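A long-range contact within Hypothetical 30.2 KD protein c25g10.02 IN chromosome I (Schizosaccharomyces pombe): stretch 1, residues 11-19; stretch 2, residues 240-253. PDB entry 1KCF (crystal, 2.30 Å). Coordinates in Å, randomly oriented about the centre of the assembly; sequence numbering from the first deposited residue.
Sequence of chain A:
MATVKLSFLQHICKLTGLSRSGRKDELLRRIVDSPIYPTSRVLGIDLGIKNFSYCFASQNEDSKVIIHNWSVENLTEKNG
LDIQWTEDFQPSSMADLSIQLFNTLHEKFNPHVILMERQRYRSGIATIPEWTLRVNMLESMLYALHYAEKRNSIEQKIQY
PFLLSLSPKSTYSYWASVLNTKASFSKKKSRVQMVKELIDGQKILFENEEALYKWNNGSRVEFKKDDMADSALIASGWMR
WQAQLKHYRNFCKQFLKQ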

# COMPACT_ATOMS: atom_id res chain seq x y z
N HIS A 11 13.35 -26.84 15.96
CA HIS A 11 14.70 -26.33 15.76
C HIS A 11 14.96 -26.17 14.27
O HIS A 11 15.50 -25.16 13.83
CB HIS A 11 15.72 -27.29 16.38
CG HIS A 11 17.14 -26.85 16.20
ND1 HIS A 11 17.63 -25.68 16.76
CD2 HIS A 11 18.17 -27.40 15.52
CE1 HIS A 11 18.90 -25.54 16.42
NE2 HIS A 11 19.25 -26.57 15.67
N ILE A 12 14.56 -27.18 13.50
CA ILE A 12 14.73 -27.16 12.05
C ILE A 12 13.97 -25.98 11.45
O ILE A 12 14.45 -25.31 10.54
CB ILE A 12 14.23 -28.48 11.42
CG1 ILE A 12 15.13 -29.64 11.85
CG2 ILE A 12 14.20 -28.37 9.90
CD1 ILE A 12 14.74 -30.98 11.26
N CYS A 13 12.77 -25.73 11.97
CA CYS A 13 11.95 -24.62 11.49
C CYS A 13 12.67 -23.30 11.71
O CYS A 13 12.63 -22.41 10.85
CB CYS A 13 10.59 -24.61 12.18
SG CYS A 13 9.46 -25.89 11.56
N LYS A 14 13.32 -23.16 12.86
CA LYS A 14 14.05 -21.95 13.18
C LYS A 14 15.27 -21.80 12.28
O LYS A 14 15.67 -20.68 11.95
CB LYS A 14 14.48 -21.95 14.64
CG LYS A 14 15.39 -20.79 15.01
CD LYS A 14 15.78 -20.81 16.49
CE LYS A 14 14.58 -20.56 17.38
NZ LYS A 14 14.96 -20.54 18.82
N LEU A 15 15.87 -22.92 11.90
CA LEU A 15 17.05 -22.90 11.05
C LEU A 15 16.70 -22.66 9.59
O LEU A 15 17.58 -22.39 8.78
CB LEU A 15 17.82 -24.22 11.16
CG LEU A 15 18.48 -24.62 12.49
CD1 LEU A 15 19.16 -25.97 12.30
CD2 LEU A 15 19.49 -23.58 12.93
N THR A 16 15.42 -22.75 9.26
CA THR A 16 14.97 -22.55 7.88
C THR A 16 14.00 -21.38 7.76
O THR A 16 13.37 -21.20 6.72
CB THR A 16 14.29 -23.82 7.33
OG1 THR A 16 13.24 -24.21 8.21
CG2 THR A 16 15.30 -24.96 7.21
N GLY A 17 13.89 -20.59 8.82
CA GLY A 17 13.00 -19.44 8.80
C GLY A 17 11.53 -19.78 8.64
O GLY A 17 10.76 -18.99 8.11
N LEU A 18 11.14 -20.96 9.11
CA LEU A 18 9.75 -21.39 9.01
C LEU A 18 9.06 -21.24 10.36
O LEU A 18 9.71 -21.07 11.39
CB LEU A 18 9.68 -22.85 8.56
CG LEU A 18 10.21 -23.19 7.17
CD1 LEU A 18 10.16 -24.71 6.97
CD2 LEU A 18 9.37 -22.48 6.10
N SER A 19 7.73 -21.32 10.33
CA SER A 19 6.92 -21.21 11.54
C SER A 19 7.14 -22.44 12.43
O SER A 19 7.14 -23.57 11.95
CB SER A 19 5.43 -21.10 11.17
OG SER A 19 4.61 -21.13 12.32
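Stretch 2 (240-253) RWQAQLKHYRNFCK

At the apolar centre, the T16 methyl CG2 packs between helix side chains, 3.6 Å from L245 CD2 and 4.0 Å from Q244 CB. I12 points toward stretch 2 and lays CG2 over one face of the Y248 ring, 4.1 Å from its centroid, a CH-pi contact; its CD1 reaches Y248 CD2 at 3.8 Å and C252 SG at 4.2 Å. L15 CD1 approaches Y248 OH to 3.8 Å, and L18 CD1 extends the packing to L245 CD2 at 4.2 Å.

Stretch 2 is helical and runs largely against the helix of stretch 1, the two N-to-C directions making an angle of 138° and the axes approaching to 10.0 Å. In keeping with this direction, the CA of I12 is nearest the CA of Y248 (7.8 Å), and the CA of T16 is nearest the CA of W241 (4.0 Å).

Toward the start of stretch 2, the W241 ring (chi1 m) meets backbone. T16 C sits 3.3 Å from W241 CG, and G17 CA lies over the same ring system, 3.4 Å from the centroid of its six-membered ring in a second CH-pi contact. G17 has phi/psi 64/29, and a CB there would fall 2.1 Å from W241 CE3, so glycine permits this close approach.

At the polar edge, L15 O lies 3.2 Å from W241 CD1, and L15 CB is 3.3 Å from Q244 NE2. No direct hydrogen bond joins the stretches. T16 OG1 instead donates to I12 O (2.8 Å) within its own stretch, while a water bridges the two, donating to T16 O (3.2 Å) and accepting from Q242 NE2 (3.0 Å). Altogether the contact buries 535 Å², summed over both sides.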

# COMPACT_ATOMS: atom_id res chain seq x y z
N ARG A 240 20.60 -18.74 3.64
CA ARG A 240 21.06 -19.89 4.39
C ARG A 240 19.88 -20.82 4.68
O ARG A 240 20.05 -22.04 4.70
CB ARG A 240 21.73 -19.46 5.70
CG ARG A 240 22.99 -18.63 5.49
CD ARG A 240 23.77 -18.42 6.79
NE ARG A 240 24.52 -19.62 7.17
CZ ARG A 240 25.26 -19.72 8.27
NH1 ARG A 240 25.34 -18.71 9.12
NH2 ARG A 240 25.91 -20.85 8.53
N TRP A 241 18.70 -20.24 4.89
CA TRP A 241 17.52 -21.06 5.15
C TRP A 241 17.28 -21.96 3.96
O TRP A 241 17.02 -23.15 4.11
CB TRP A 241 16.26 -20.20 5.36
CG TRP A 241 16.30 -19.31 6.56
CD1 TRP A 241 17.12 -19.43 7.65
CD2 TRP A 241 15.48 -18.16 6.79
NE1 TRP A 241 16.86 -18.43 8.54
CE2 TRP A 241 15.86 -17.63 8.05
CE3 TRP A 241 14.47 -17.53 6.07
CZ2 TRP A 241 15.25 -16.49 8.59
CZ3 TRP A 241 13.86 -16.39 6.61
CH2 TRP A 241 14.26 -15.89 7.86
N GLN A 242 17.35 -21.37 2.76
CA GLN A 242 17.12 -22.12 1.54
C GLN A 242 18.15 -23.23 1.39
O GLN A 242 17.85 -24.31 0.87
CB GLN A 242 17.18 -21.19 0.32
CG GLN A 242 16.31 -19.94 0.44
CD GLN A 242 14.95 -20.22 1.05
OE1 GLN A 242 14.21 -21.09 0.58
NE2 GLN A 242 14.61 -19.49 2.11
N ALA A 243 19.38 -22.97 1.83
CA ALA A 243 20.45 -23.95 1.74
C ALA A 243 20.12 -25.10 2.69
O ALA A 243 20.18 -26.27 2.30
CB ALA A 243 21.78 -23.32 2.13
N GLN A 244 19.76 -24.77 3.92
CA GLN A 244 19.42 -25.78 4.91
C GLN A 244 18.21 -26.58 4.47
O GLN A 244 18.09 -27.76 4.80
CB GLN A 244 19.14 -25.13 6.26
CG GLN A 244 20.36 -24.54 6.94
CD GLN A 244 20.62 -25.16 8.30
OE1 GLN A 244 20.90 -26.36 8.41
NE2 GLN A 244 20.54 -24.34 9.34
N LEU A 245 17.30 -25.95 3.74
CA LEU A 245 16.11 -26.64 3.27
C LEU A 245 16.44 -27.68 2.20
O LEU A 245 15.77 -28.70 2.09
CB LEU A 245 15.08 -25.64 2.71
CG LEU A 245 14.19 -24.95 3.75
CD1 LEU A 245 13.33 -23.90 3.07
CD2 LEU A 245 13.31 -25.99 4.44
N LYS A 246 17.49 -27.42 1.42
CA LYS A 246 17.90 -28.35 0.39
C LYS A 246 18.37 -29.64 1.06
O LYS A 246 18.42 -30.69 0.43
CB LYS A 246 19.02 -27.76 -0.45
N HIS A 247 18.71 -29.54 2.34
CA HIS A 247 19.17 -30.69 3.11
C HIS A 247 18.02 -31.32 3.89
O HIS A 247 17.82 -32.53 3.86
CB HIS A 247 20.26 -30.27 4.10
CG HIS A 247 21.54 -29.83 3.45
ND1 HIS A 247 21.58 -28.87 2.47
CD2 HIS A 247 22.82 -30.19 3.68
CE1 HIS A 247 22.83 -28.66 2.12
NE2 HIS A 247 23.61 -29.45 2.84
N TYR A 248 17.26 -30.48 4.59
CA TYR A 248 16.16 -30.94 5.43
C TYR A 248 14.87 -31.43 4.78
O TYR A 248 14.13 -32.19 5.39
CB TYR A 248 15.82 -29.88 6.47
CG TYR A 248 16.89 -29.70 7.52
CD1 TYR A 248 17.57 -28.49 7.65
CD2 TYR A 248 17.23 -30.74 8.39
CE1 TYR A 248 18.55 -28.32 8.62
CE2 TYR A 248 18.21 -30.58 9.36
CZ TYR A 248 18.86 -29.36 9.47
OH TYR A 248 19.82 -29.18 10.45
N ARG A 249 14.60 -31.02 3.55
CA ARG A 249 13.38 -31.48 2.88
C ARG A 249 13.38 -33.00 2.77
O ARG A 249 12.48 -33.67 3.28
CB ARG A 249 13.24 -30.86 1.49
CG ARG A 249 12.82 -29.40 1.47
CD ARG A 249 12.38 -28.99 0.08
NE ARG A 249 12.16 -27.55 -0.04
CZ ARG A 249 13.13 -26.65 -0.18
NH1 ARG A 249 14.40 -27.04 -0.22
NH2 ARG A 249 12.83 -25.36 -0.29
N ASN A 250 14.39 -33.54 2.09
CA ASN A 250 14.48 -34.98 1.92
C ASN A 250 14.63 -35.69 3.24
O ASN A 250 14.10 -36.78 3.44
CB ASN A 250 15.65 -35.34 0.99
CG ASN A 250 15.37 -34.97 -0.44
OD1 ASN A 250 14.22 -34.97 -0.88
ND2 ASN A 250 16.42 -34.68 -1.19
N PHE A 251 15.36 -35.08 4.17
CA PHE A 251 15.56 -35.68 5.48
C PHE A 251 14.24 -35.88 6.22
O PHE A 251 14.00 -36.94 6.81
CB PHE A 251 16.50 -34.81 6.31
CG PHE A 251 16.75 -35.34 7.69
CD1 PHE A 251 17.50 -36.49 7.88
CD2 PHE A 251 16.20 -34.71 8.79
CE1 PHE A 251 17.69 -37.01 9.15
CE2 PHE A 251 16.38 -35.22 10.07
CZ PHE A 251 17.13 -36.38 10.24
N CYS A 252 13.38 -34.86 6.19
CA CYS A 252 12.09 -34.93 6.88
C CYS A 252 11.09 -35.88 6.24
O CYS A 252 10.18 -36.36 6.91
CB CYS A 252 11.47 -33.53 6.99
SG CYS A 252 12.31 -32.46 8.17
N LYS A 253 11.24 -36.16 4.95
CA LYS A 253 10.34 -37.08 4.27
C LYS A 253 10.38 -38.44 4.97
O LYS A 253 9.39 -39.17 4.99
CB LYS A 253 10.75 -37.26 2.81
CG LYS A 253 10.36 -36.12 1.89
CD LYS A 253 10.90 -36.36 0.49
CE LYS A 253 10.49 -35.26 -0.46
NZ LYS A 253 11.21 -35.36 -1.76
O HOH W 1 12.31 -20.05 3.92